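Local coordinates for methylocystis parvus OBBP MbnE (Methylocystis parvus OBBP, PDB 5ICQ), which probably binds methanobactin, a copper-chelating peptide, in the periplasm as a family 5 solute-binding protein of its transport machinery, at residues R286-T291 and T296-P301; L338-G343 and A393-I398; H130-A135 and N245-D250; V188-L193 and P505-R510. All coordinates share one frame; numbering follows the deposited sequence.

Contact 1 of 4, residues R286-T291 and T296-P301; sequences RDETST and TGYDFP
The hydroxyl of Y298 ties a loop back to the strand it came from: the edge strand 285-288 of a three-stranded antiparallel sheet is followed by helix 291-296, and the loop beyond returns Y298 to R286 and E288. Two hydrogen bonds cross. Y298 OH donates to E288 OE2 at 2.5 Å, on the anti lone pair of that oxygen, and accepts from R286 NE at 3.0 Å, with the nitrogen's proton pointing fairly straight (157°) and the hydroxyl close to the guanidinium plane. Within the strand, a salt bridge locks the same two charges: R286 NH2 reaches E288 OE2 at 2.8 Å from above the carboxylate plane. OE2 thus serves two strong donors, and a glutamine here would probably leave R286 without its countercharge in this buried site. E288 can curl toward both because its chain bends at chi2 (55°) after CG leaves anti to the backbone N. Around the ring, F275 and W294 supply aromatic packing, the latter edge-to-face, while R293 gives the E288 carboxylate a second charged partner, at OE1. At the start of helix 291-296, S290 N donates to E288 OE1 at 3.0 Å, on the anti lone pair.

Contact 2 of 4, residues L338-G343 and A393-I398; sequences LREAFG and AVRAEI. With SO4 (sulfate ion), chain D.
R395 NH1 donates to E340 OE1 at 2.8 Å, on the syn side of the carboxylate; the N-H angle of 138° makes this salt bridge noticeably bent, and the two planes stand 76° apart. E340 spans the gap from helix 336-343 with an extended chain, CG anti to the backbone N (chi1 174°). Its other oxygen, OE2, lies 2.9 Å from E397 OE2, two acceptors with like charge, a proximity that may favour protonation of one carboxylate. R395 NH1 also faces E397 OE2 at 3.6 Å, a long pairing of charges alone, since the oxygen lies well out of the guanidinium plane. A water donates to E340 OE2 at 2.7 Å and, weakly, to E397 OE1. A leucine in place of E340 would probably deprive R395 NH1 of its partner across the contact and leave the water without its stronger acceptor. Another edge of the guanidinium holds a sulfate, probably from the crystallisation liquor: R395 NE meets SO4 O2 at 2.8 Å, NH2 bonds O2 and O3, and A396 N donates to SO4 O4 at 2.8 Å. E340, R395 and E397 form a salt-bridge network joining helix 336-343 to the N-terminal end of helix 396-399, where the anion is also held.

Contact 3 of 4, residues H130-A135 and N245-D250; sequences HLDPRA and NYWGAD
W247 turns its indole onto A135 through a first torsion of 78°, which tucks the ring's first carbon in between the two backbone branches, and a second near -90°, which sets the ring upright on that bond. The face so presented receives A135. Its CA lies 3.5 Å from W247 CD2, offset toward the rim, while its methyl makes a CH-pi contact: A135 CB sits 3.8 Å from the centroid of the six-membered ring and just 8° off the ring normal. Beside this CH-pi contact, R134 O approaches W247 CB at 3.5 Å, and R134 CB skirts CE3 of the indole. D132 comes to the rim instead, where its OD2 is 3.8 Å from W247 CZ3, near the ring plane, with the carboxylate steeply inclined to the ring.

The platform under the indole is a type I turn from D132 to A135, directly after strand 126-131, and D132 starts it as an Asx turn: its OD1 accepts from R134 N at 2.9 Å. The same carboxylate is clasped side-on by the arginine, R134 NE meeting D132 OD1 on its syn lone pair and R134 NH2 meeting D132 OD2 at 2.7 Å. These bonds tie the aspartate and arginine together beside the tryptophan. A second type I turn, Y246 to A249, carries W247 on the opposing loop between strands 237-242 and 262-268. The indole nitrogen is satisfied by Q97, which accepts from W247 NE1 and also donates to Y246 OH. Farther out, a water accepts from R134 NH1 at 3.3 Å and donates to D250 O.

Contact 4 of 4, residues V188-L193 and P505-R510; sequences VGDREL and PGNEQR
E192 OE1 lies over one face of the N507 amide, the carboxylate and amide planes only 19° apart, while the D190 carboxylate comes to the ND2 end, turned almost at right angles (88°). ND2 is directed at D190, making two weak hydrogen bonds: 3.2 Å from N507 ND2 to D190 OD2 and 3.5 Å to OD1, the longer one the straighter. E192 OE1 also comes within 3.3 Å of N507 ND2, at an angle too poor for bonding. The firmer link uses the backbone, N507 N donating to E192 OE1 at 3.2 Å on the syn lone pair. E192 gets there with CG anti to the backbone N (chi1 -162°) and an extended chain beyond. Each loop leads to a helix: D190 opens a type I turn into helix 193-198 and caps it, its OD1 accepting from E192 N at 3.0 Å and weakly from L193 N. Facing it, N507 lies where the chain enters helix 508-513; the E508 side chain folds back to take G506 N on OE2, joined there by Q509 NE2. G506 CA is 3.7 Å from E192 OE1, a close approach that glycine permits. L542 of helix 532-543 packs against N507.

In the fold
From the N terminus, contact 3 opens first, at the end of strand 126-131. Before it closes at 245-250, the chain passes 188-193, so contacts 3 and 4 cross; their nearest atoms are about 14 Å apart. Contact 3 joins the six-stranded antiparallel sheet to the loop between strands 237-242 and 262-268 of the four-stranded sheet. Contact 1 then closes a short loop around helix 291-296, beside the three-stranded sheet. Contact 2 follows in series, joining helix 336-343 to the N-terminal end of helix 396-399. Both fall within the long loop that contact 4 finally closes, bringing the lead-in to helix 193-198 against that of helix 508-513. Contacts 2 and 3 lie farthest apart, their centres 54 Å from each other.

Contact 1 of 4, residues R286-T291 and T296-P301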
# COMPACT_ATOMS: atom_id res chain seq x y z
N ARG A 286 6.37 18.39 -4.06
CA ARG A 286 5.14 17.78 -4.54
C ARG A 286 5.43 16.45 -5.21
O ARG A 286 6.50 16.24 -5.80
CB ARG A 286 4.37 18.71 -5.50
CG ARG A 286 5.10 19.07 -6.78
CD ARG A 286 4.25 20.02 -7.65
NE ARG A 286 3.24 19.30 -8.44
CZ ARG A 286 1.94 19.24 -8.16
NH1 ARG A 286 1.44 19.85 -7.09
NH2 ARG A 286 1.13 18.55 -8.97
N ASP A 287 4.47 15.53 -5.09
CA ASP A 287 4.40 14.32 -5.91
C ASP A 287 3.45 14.58 -7.08
O ASP A 287 2.35 15.08 -6.88
CB ASP A 287 3.88 13.14 -5.08
CG ASP A 287 4.80 12.76 -3.95
OD1 ASP A 287 6.02 12.64 -4.20
OD2 ASP A 287 4.31 12.60 -2.82
N GLU A 288 3.88 14.23 -8.29
CA GLU A 288 3.06 14.41 -9.48
C GLU A 288 2.37 13.10 -9.82
O GLU A 288 3.03 12.06 -9.93
CB GLU A 288 3.91 14.88 -10.66
CG GLU A 288 3.08 15.27 -11.85
CD GLU A 288 2.06 16.32 -11.48
OE1 GLU A 288 0.85 15.99 -11.43
OE2 GLU A 288 2.48 17.45 -11.21
N THR A 289 1.05 13.15 -9.99
CA THR A 289 0.29 11.98 -10.43
C THR A 289 -0.47 12.20 -11.73
O THR A 289 -1.10 11.26 -12.23
CB THR A 289 -0.71 11.54 -9.34
OG1 THR A 289 -1.48 12.66 -8.92
CG2 THR A 289 0.02 10.97 -8.13
N SER A 290 -0.41 13.40 -12.30
CA SER A 290 -1.10 13.72 -13.55
C SER A 290 -0.13 13.57 -14.71
O SER A 290 0.89 14.26 -14.75
CB SER A 290 -1.65 15.15 -13.51
OG SER A 290 -1.87 15.64 -14.83
N THR A 291 -0.43 12.66 -15.64
CA THR A 291 0.43 12.50 -16.82
C THR A 291 0.44 13.77 -17.66
O THR A 291 1.48 14.12 -18.24
CB THR A 291 -0.01 11.31 -17.67
OG1 THR A 291 -1.41 11.39 -17.96
CG2 THR A 291 0.28 10.01 -16.95
N THR A 296 3.59 18.24 -19.74
CA THR A 296 3.67 19.58 -20.31
C THR A 296 3.62 20.72 -19.31
O THR A 296 3.75 21.88 -19.72
CB THR A 296 2.54 19.80 -21.33
OG1 THR A 296 1.27 19.67 -20.68
CG2 THR A 296 2.63 18.79 -22.47
N GLY A 297 3.44 20.46 -18.02
CA GLY A 297 3.24 21.54 -17.07
C GLY A 297 4.46 22.05 -16.35
O GLY A 297 4.34 22.99 -15.55
N TYR A 298 5.64 21.49 -16.59
CA TYR A 298 6.83 21.88 -15.83
C TYR A 298 7.76 22.76 -16.65
O TYR A 298 8.98 22.59 -16.66
CB TYR A 298 7.56 20.64 -15.31
CG TYR A 298 6.84 20.05 -14.13
CD1 TYR A 298 5.74 19.21 -14.31
CD2 TYR A 298 7.23 20.35 -12.82
CE1 TYR A 298 5.06 18.68 -13.22
CE2 TYR A 298 6.54 19.83 -11.72
CZ TYR A 298 5.46 18.99 -11.94
OH TYR A 298 4.76 18.45 -10.89
N ASP A 299 7.18 23.74 -17.35
CA ASP A 299 7.97 24.69 -18.11
C ASP A 299 7.77 26.09 -17.54
O ASP A 299 7.33 27.00 -18.25
CB ASP A 299 7.59 24.65 -19.59
CG ASP A 299 8.48 25.54 -20.46
OD1 ASP A 299 9.68 25.69 -20.12
OD2 ASP A 299 7.98 26.09 -21.46
N PHE A 300 8.06 26.27 -16.26
CA PHE A 300 7.94 27.57 -15.63
C PHE A 300 9.32 28.05 -15.17
O PHE A 300 10.26 27.25 -15.06
CB PHE A 300 6.92 27.54 -14.47
CG PHE A 300 7.15 26.46 -13.45
CD1 PHE A 300 7.89 26.71 -12.31
CD2 PHE A 300 6.56 25.21 -13.60
CE1 PHE A 300 8.07 25.72 -11.35
CE2 PHE A 300 6.74 24.22 -12.65
CZ PHE A 300 7.49 24.48 -11.52
N PRO A 301 9.49 29.36 -14.95
CA PRO A 301 10.86 29.91 -14.80
C PRO A 301 11.67 29.31 -13.66
O PRO A 301 12.85 28.98 -13.86
CB PRO A 301 10.61 31.41 -14.59
CG PRO A 301 9.30 31.66 -15.25
CD PRO A 301 8.48 30.44 -15.02

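Contact 2 of 4, residues L338-G343 and A393-I398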
# COMPACT_ATOMS: atom_id res chain seq x y z
N LEU A 338 -12.54 -18.08 -20.94
CA LEU A 338 -13.20 -16.88 -21.48
C LEU A 338 -12.61 -15.62 -20.87
O LEU A 338 -12.45 -14.61 -21.57
CB LEU A 338 -14.71 -16.95 -21.24
CG LEU A 338 -15.55 -15.75 -21.73
CD1 LEU A 338 -16.92 -16.21 -22.22
CD2 LEU A 338 -15.73 -14.69 -20.65
N ARG A 339 -12.31 -15.62 -19.57
CA ARG A 339 -11.69 -14.45 -18.97
C ARG A 339 -10.34 -14.17 -19.61
O ARG A 339 -10.02 -13.01 -19.89
CB ARG A 339 -11.55 -14.61 -17.45
CG ARG A 339 -12.90 -14.88 -16.77
CD ARG A 339 -12.85 -14.75 -15.25
NE ARG A 339 -11.97 -15.74 -14.61
CZ ARG A 339 -12.38 -16.87 -14.03
NH1 ARG A 339 -13.68 -17.20 -14.06
NH2 ARG A 339 -11.50 -17.67 -13.45
N GLU A 340 -9.53 -15.21 -19.82
CA GLU A 340 -8.25 -15.02 -20.50
C GLU A 340 -8.44 -14.44 -21.90
O GLU A 340 -7.74 -13.50 -22.30
CB GLU A 340 -7.47 -16.33 -20.58
CG GLU A 340 -6.18 -16.17 -21.41
CD GLU A 340 -5.23 -17.36 -21.35
OE1 GLU A 340 -5.62 -18.43 -20.85
OE2 GLU A 340 -4.07 -17.20 -21.79
N ALA A 341 -9.40 -14.99 -22.65
CA ALA A 341 -9.65 -14.49 -24.01
C ALA A 341 -10.07 -13.03 -24.01
O ALA A 341 -9.60 -12.24 -24.85
CB ALA A 341 -10.72 -15.35 -24.69
N PHE A 342 -10.98 -12.64 -23.11
CA PHE A 342 -11.39 -11.25 -23.06
C PHE A 342 -10.22 -10.35 -22.72
O PHE A 342 -10.10 -9.23 -23.24
CB PHE A 342 -12.52 -11.05 -22.04
CG PHE A 342 -13.89 -11.37 -22.56
CD1 PHE A 342 -14.07 -12.31 -23.56
CD2 PHE A 342 -15.01 -10.71 -22.04
CE1 PHE A 342 -15.36 -12.61 -24.03
CE2 PHE A 342 -16.28 -11.00 -22.50
CZ PHE A 342 -16.46 -11.95 -23.50
N GLY A 343 -9.33 -10.82 -21.85
CA GLY A 343 -8.16 -10.04 -21.48
C GLY A 343 -7.25 -9.75 -22.65
O GLY A 343 -6.59 -8.71 -22.68
N ALA A 393 -3.73 -25.62 -10.89
CA ALA A 393 -3.81 -24.22 -10.48
C ALA A 393 -3.07 -23.26 -11.41
O ALA A 393 -3.47 -22.10 -11.51
CB ALA A 393 -3.29 -24.06 -9.05
N VAL A 394 -1.98 -23.68 -12.06
CA VAL A 394 -1.13 -22.75 -12.79
C VAL A 394 -1.05 -23.17 -14.25
O VAL A 394 -0.75 -24.33 -14.54
CB VAL A 394 0.28 -22.65 -12.17
CG1 VAL A 394 1.15 -21.68 -12.98
CG2 VAL A 394 0.18 -22.20 -10.71
N ARG A 395 -1.29 -22.23 -15.17
CA ARG A 395 -1.14 -22.52 -16.59
C ARG A 395 0.33 -22.66 -16.96
O ARG A 395 1.20 -21.95 -16.42
CB ARG A 395 -1.80 -21.41 -17.42
CG ARG A 395 -3.33 -21.35 -17.30
CD ARG A 395 -3.98 -21.05 -18.66
NE ARG A 395 -3.82 -22.16 -19.60
CZ ARG A 395 -4.03 -22.08 -20.91
NH1 ARG A 395 -4.40 -20.92 -21.45
NH2 ARG A 395 -3.87 -23.15 -21.68
N ALA A 396 0.63 -23.56 -17.92
CA ALA A 396 2.02 -23.81 -18.29
C ALA A 396 2.73 -22.53 -18.72
O ALA A 396 3.91 -22.34 -18.40
CB ALA A 396 2.08 -24.85 -19.42
N GLU A 397 2.03 -21.65 -19.44
CA GLU A 397 2.65 -20.41 -19.92
C GLU A 397 3.11 -19.55 -18.75
O GLU A 397 4.15 -18.88 -18.82
CB GLU A 397 1.64 -19.64 -20.79
CG GLU A 397 0.32 -19.28 -20.07
CD GLU A 397 -0.75 -18.65 -20.96
OE1 GLU A 397 -0.47 -18.33 -22.14
OE2 GLU A 397 -1.88 -18.47 -20.47
N ILE A 398 2.37 -19.59 -17.64
CA ILE A 398 2.74 -18.82 -16.46
C ILE A 398 3.76 -19.57 -15.61
O ILE A 398 4.68 -18.97 -15.03
CB ILE A 398 1.46 -18.46 -15.70
CG1 ILE A 398 0.70 -17.40 -16.49
CG2 ILE A 398 1.78 -17.98 -14.28
CD1 ILE A 398 -0.73 -17.17 -16.05
S SO4 D . -2.26 -25.50 -19.62
O1 SO4 D . -2.41 -26.90 -20.02
O2 SO4 D . -3.56 -24.95 -19.28
O3 SO4 D . -1.66 -24.75 -20.71
O4 SO4 D . -1.38 -25.46 -18.45
O HOH W 1 -3.18 -18.39 -24.10

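Contact 3 of 4, residues H130-A135 and N245-D250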
# COMPACT_ATOMS: atom_id res chain seq x y z
N HIS A 130 10.80 -4.58 26.27
CA HIS A 130 11.50 -3.87 27.34
C HIS A 130 11.54 -2.39 26.98
O HIS A 130 12.21 -2.00 26.02
CB HIS A 130 12.92 -4.41 27.52
CG HIS A 130 12.99 -5.77 28.11
ND1 HIS A 130 12.54 -6.90 27.44
CD2 HIS A 130 13.48 -6.21 29.30
CE1 HIS A 130 12.74 -7.96 28.20
NE2 HIS A 130 13.31 -7.57 29.33
N LEU A 131 10.84 -1.56 27.76
CA LEU A 131 10.71 -0.15 27.44
C LEU A 131 11.97 0.62 27.81
O LEU A 131 12.62 0.34 28.83
CB LEU A 131 9.51 0.46 28.16
CG LEU A 131 8.19 -0.30 27.99
CD1 LEU A 131 7.07 0.42 28.72
CD2 LEU A 131 7.88 -0.45 26.52
N ASP A 132 12.30 1.62 27.00
CA ASP A 132 13.47 2.47 27.25
C ASP A 132 13.15 3.42 28.39
O ASP A 132 12.22 4.23 28.27
CB ASP A 132 13.84 3.26 26.00
CG ASP A 132 15.23 3.88 26.07
OD1 ASP A 132 15.62 4.37 27.16
OD2 ASP A 132 15.94 3.87 25.04
N PRO A 133 13.90 3.39 29.51
CA PRO A 133 13.59 4.30 30.62
C PRO A 133 13.80 5.77 30.30
O PRO A 133 13.35 6.63 31.06
CB PRO A 133 14.54 3.82 31.73
CG PRO A 133 15.68 3.18 31.00
CD PRO A 133 15.08 2.55 29.77
N ARG A 134 14.47 6.08 29.18
CA ARG A 134 14.60 7.47 28.75
C ARG A 134 13.32 8.03 28.13
O ARG A 134 13.20 9.25 28.00
CB ARG A 134 15.74 7.59 27.73
CG ARG A 134 17.11 7.16 28.22
CD ARG A 134 18.11 7.08 27.05
NE ARG A 134 17.98 5.83 26.29
CZ ARG A 134 18.77 5.48 25.27
NH1 ARG A 134 19.76 6.27 24.88
NH2 ARG A 134 18.57 4.32 24.65
N ALA A 135 12.39 7.18 27.73
CA ALA A 135 11.26 7.63 26.92
C ALA A 135 10.27 8.46 27.74
O ALA A 135 9.90 8.07 28.85
CB ALA A 135 10.54 6.43 26.30
N ASN A 245 13.27 19.04 23.55
CA ASN A 245 13.69 18.02 24.50
C ASN A 245 13.21 16.63 24.11
O ASN A 245 13.16 15.73 24.97
CB ASN A 245 13.20 18.42 25.89
CG ASN A 245 13.70 19.79 26.28
OD1 ASN A 245 14.90 19.99 26.43
ND2 ASN A 245 12.79 20.75 26.43
N TYR A 246 12.87 16.43 22.84
CA TYR A 246 12.45 15.12 22.34
C TYR A 246 13.33 14.00 22.89
O TYR A 246 14.55 14.00 22.72
CB TYR A 246 12.49 15.14 20.80
CG TYR A 246 12.38 13.75 20.21
CD1 TYR A 246 11.40 12.86 20.66
CD2 TYR A 246 13.26 13.33 19.22
CE1 TYR A 246 11.32 11.57 20.15
CE2 TYR A 246 13.17 12.05 18.68
CZ TYR A 246 12.21 11.18 19.15
OH TYR A 246 12.15 9.91 18.63
N TRP A 247 12.70 13.03 23.56
CA TRP A 247 13.46 12.02 24.31
C TRP A 247 14.39 11.20 23.42
O TRP A 247 15.46 10.77 23.86
CB TRP A 247 12.50 11.08 25.06
CG TRP A 247 11.90 10.06 24.16
CD1 TRP A 247 10.74 10.16 23.44
CD2 TRP A 247 12.45 8.77 23.84
NE1 TRP A 247 10.54 9.02 22.70
CE2 TRP A 247 11.57 8.15 22.93
CE3 TRP A 247 13.61 8.08 24.24
CZ2 TRP A 247 11.80 6.87 22.41
CZ3 TRP A 247 13.82 6.80 23.73
CH2 TRP A 247 12.93 6.21 22.83
N GLY A 248 13.99 10.97 22.17
CA GLY A 248 14.67 9.98 21.34
C GLY A 248 15.58 10.55 20.27
O GLY A 248 15.93 9.85 19.32
N ALA A 249 16.01 11.81 20.44
CA ALA A 249 16.72 12.50 19.37
C ALA A 249 18.01 11.78 18.99
O ALA A 249 18.45 11.87 17.84
CB ALA A 249 17.01 13.94 19.78
N ASP A 250 18.63 11.04 19.92
CA ASP A 250 19.89 10.35 19.65
C ASP A 250 19.74 8.83 19.68
O ASP A 250 20.74 8.10 19.78
CB ASP A 250 20.97 10.82 20.63
CG ASP A 250 22.37 10.37 20.22
OD1 ASP A 250 22.75 10.57 19.04
OD2 ASP A 250 23.07 9.79 21.07
O HOH W 2 21.36 6.14 22.05

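Contact 4 of 4, residues V188-L193 and P505-R510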
# COMPACT_ATOMS: atom_id res chain seq x y z
N VAL A 188 -2.22 -18.92 18.71
CA VAL A 188 -2.71 -18.08 17.63
C VAL A 188 -2.10 -18.47 16.28
O VAL A 188 -2.81 -18.53 15.28
CB VAL A 188 -2.49 -16.58 17.94
CG1 VAL A 188 -1.02 -16.22 18.00
CG2 VAL A 188 -3.19 -15.70 16.90
N GLY A 189 -0.80 -18.76 16.24
CA GLY A 189 -0.16 -19.14 14.99
C GLY A 189 -0.05 -18.05 13.96
O GLY A 189 -0.02 -18.35 12.76
N ASP A 190 0.01 -16.78 14.38
CA ASP A 190 0.06 -15.63 13.47
C ASP A 190 1.45 -15.00 13.58
O ASP A 190 1.72 -14.27 14.53
CB ASP A 190 -1.05 -14.63 13.80
CG ASP A 190 -1.15 -13.48 12.79
OD1 ASP A 190 -0.13 -13.11 12.16
OD2 ASP A 190 -2.26 -12.92 12.63
N ARG A 191 2.31 -15.28 12.61
CA ARG A 191 3.69 -14.83 12.72
C ARG A 191 3.84 -13.32 12.51
O ARG A 191 4.89 -12.76 12.86
CB ARG A 191 4.56 -15.61 11.73
CG ARG A 191 4.60 -17.10 12.07
CD ARG A 191 5.61 -17.87 11.25
NE ARG A 191 6.96 -17.31 11.35
CZ ARG A 191 7.77 -17.48 12.39
NH1 ARG A 191 7.39 -18.18 13.45
NH2 ARG A 191 8.98 -16.93 12.37
N GLU A 192 2.83 -12.66 11.96
CA GLU A 192 2.85 -11.21 11.78
C GLU A 192 2.45 -10.46 13.05
O GLU A 192 2.84 -9.30 13.22
CB GLU A 192 1.91 -10.86 10.63
CG GLU A 192 2.11 -9.50 10.01
CD GLU A 192 1.05 -9.22 8.96
OE1 GLU A 192 0.58 -10.18 8.31
OE2 GLU A 192 0.69 -8.03 8.78
N LEU A 193 1.72 -11.12 13.96
CA LEU A 193 1.15 -10.41 15.11
C LEU A 193 2.19 -9.70 15.99
O LEU A 193 1.90 -8.57 16.42
CB LEU A 193 0.29 -11.38 15.93
CG LEU A 193 -0.46 -10.79 17.12
CD1 LEU A 193 -1.32 -9.64 16.66
CD2 LEU A 193 -1.33 -11.87 17.77
N PRO A 505 3.72 -9.02 1.58
CA PRO A 505 2.30 -9.40 1.62
C PRO A 505 2.00 -10.32 2.79
O PRO A 505 2.80 -11.19 3.14
CB PRO A 505 2.07 -10.09 0.28
CG PRO A 505 3.44 -10.48 -0.21
CD PRO A 505 4.37 -9.44 0.33
N GLY A 506 0.86 -10.09 3.42
CA GLY A 506 0.51 -10.78 4.65
C GLY A 506 -0.96 -11.04 4.76
O GLY A 506 -1.61 -11.42 3.78
N ASN A 507 -1.51 -10.83 5.96
CA ASN A 507 -2.89 -11.21 6.23
C ASN A 507 -3.89 -10.47 5.34
O ASN A 507 -4.99 -10.97 5.11
CB ASN A 507 -3.23 -10.97 7.71
CG ASN A 507 -2.50 -11.94 8.65
OD1 ASN A 507 -2.33 -13.12 8.33
ND2 ASN A 507 -2.08 -11.45 9.81
N GLU A 508 -3.52 -9.30 4.80
CA GLU A 508 -4.44 -8.60 3.91
C GLU A 508 -4.72 -9.38 2.63
O GLU A 508 -5.73 -9.12 1.97
CB GLU A 508 -3.90 -7.20 3.56
CG GLU A 508 -2.88 -7.16 2.45
CD GLU A 508 -1.52 -7.71 2.88
OE1 GLU A 508 -1.27 -7.82 4.10
OE2 GLU A 508 -0.70 -8.03 1.99
N GLN A 509 -3.86 -10.33 2.27
CA GLN A 509 -4.14 -11.15 1.09
C GLN A 509 -5.39 -12.00 1.29
O GLN A 509 -6.10 -12.29 0.32
CB GLN A 509 -2.95 -12.05 0.75
CG GLN A 509 -1.68 -11.28 0.33
CD GLN A 509 -1.92 -10.29 -0.80
OE1 GLN A 509 -2.46 -10.65 -1.86
NE2 GLN A 509 -1.53 -9.04 -0.58
N ARG A 510 -5.66 -12.42 2.53
CA ARG A 510 -6.88 -13.19 2.77
C ARG A 510 -8.12 -12.36 2.48
O ARG A 510 -9.11 -12.87 1.94
CB ARG A 510 -6.91 -13.70 4.21
CG ARG A 510 -5.87 -14.75 4.51
CD ARG A 510 -6.38 -15.75 5.51
NE ARG A 510 -5.69 -17.03 5.40
CZ ARG A 510 -4.86 -17.52 6.32
NH1 ARG A 510 -4.64 -16.84 7.44
NH2 ARG A 510 -4.27 -18.70 6.13
O HOH W 3 -1.18 -7.52 7.01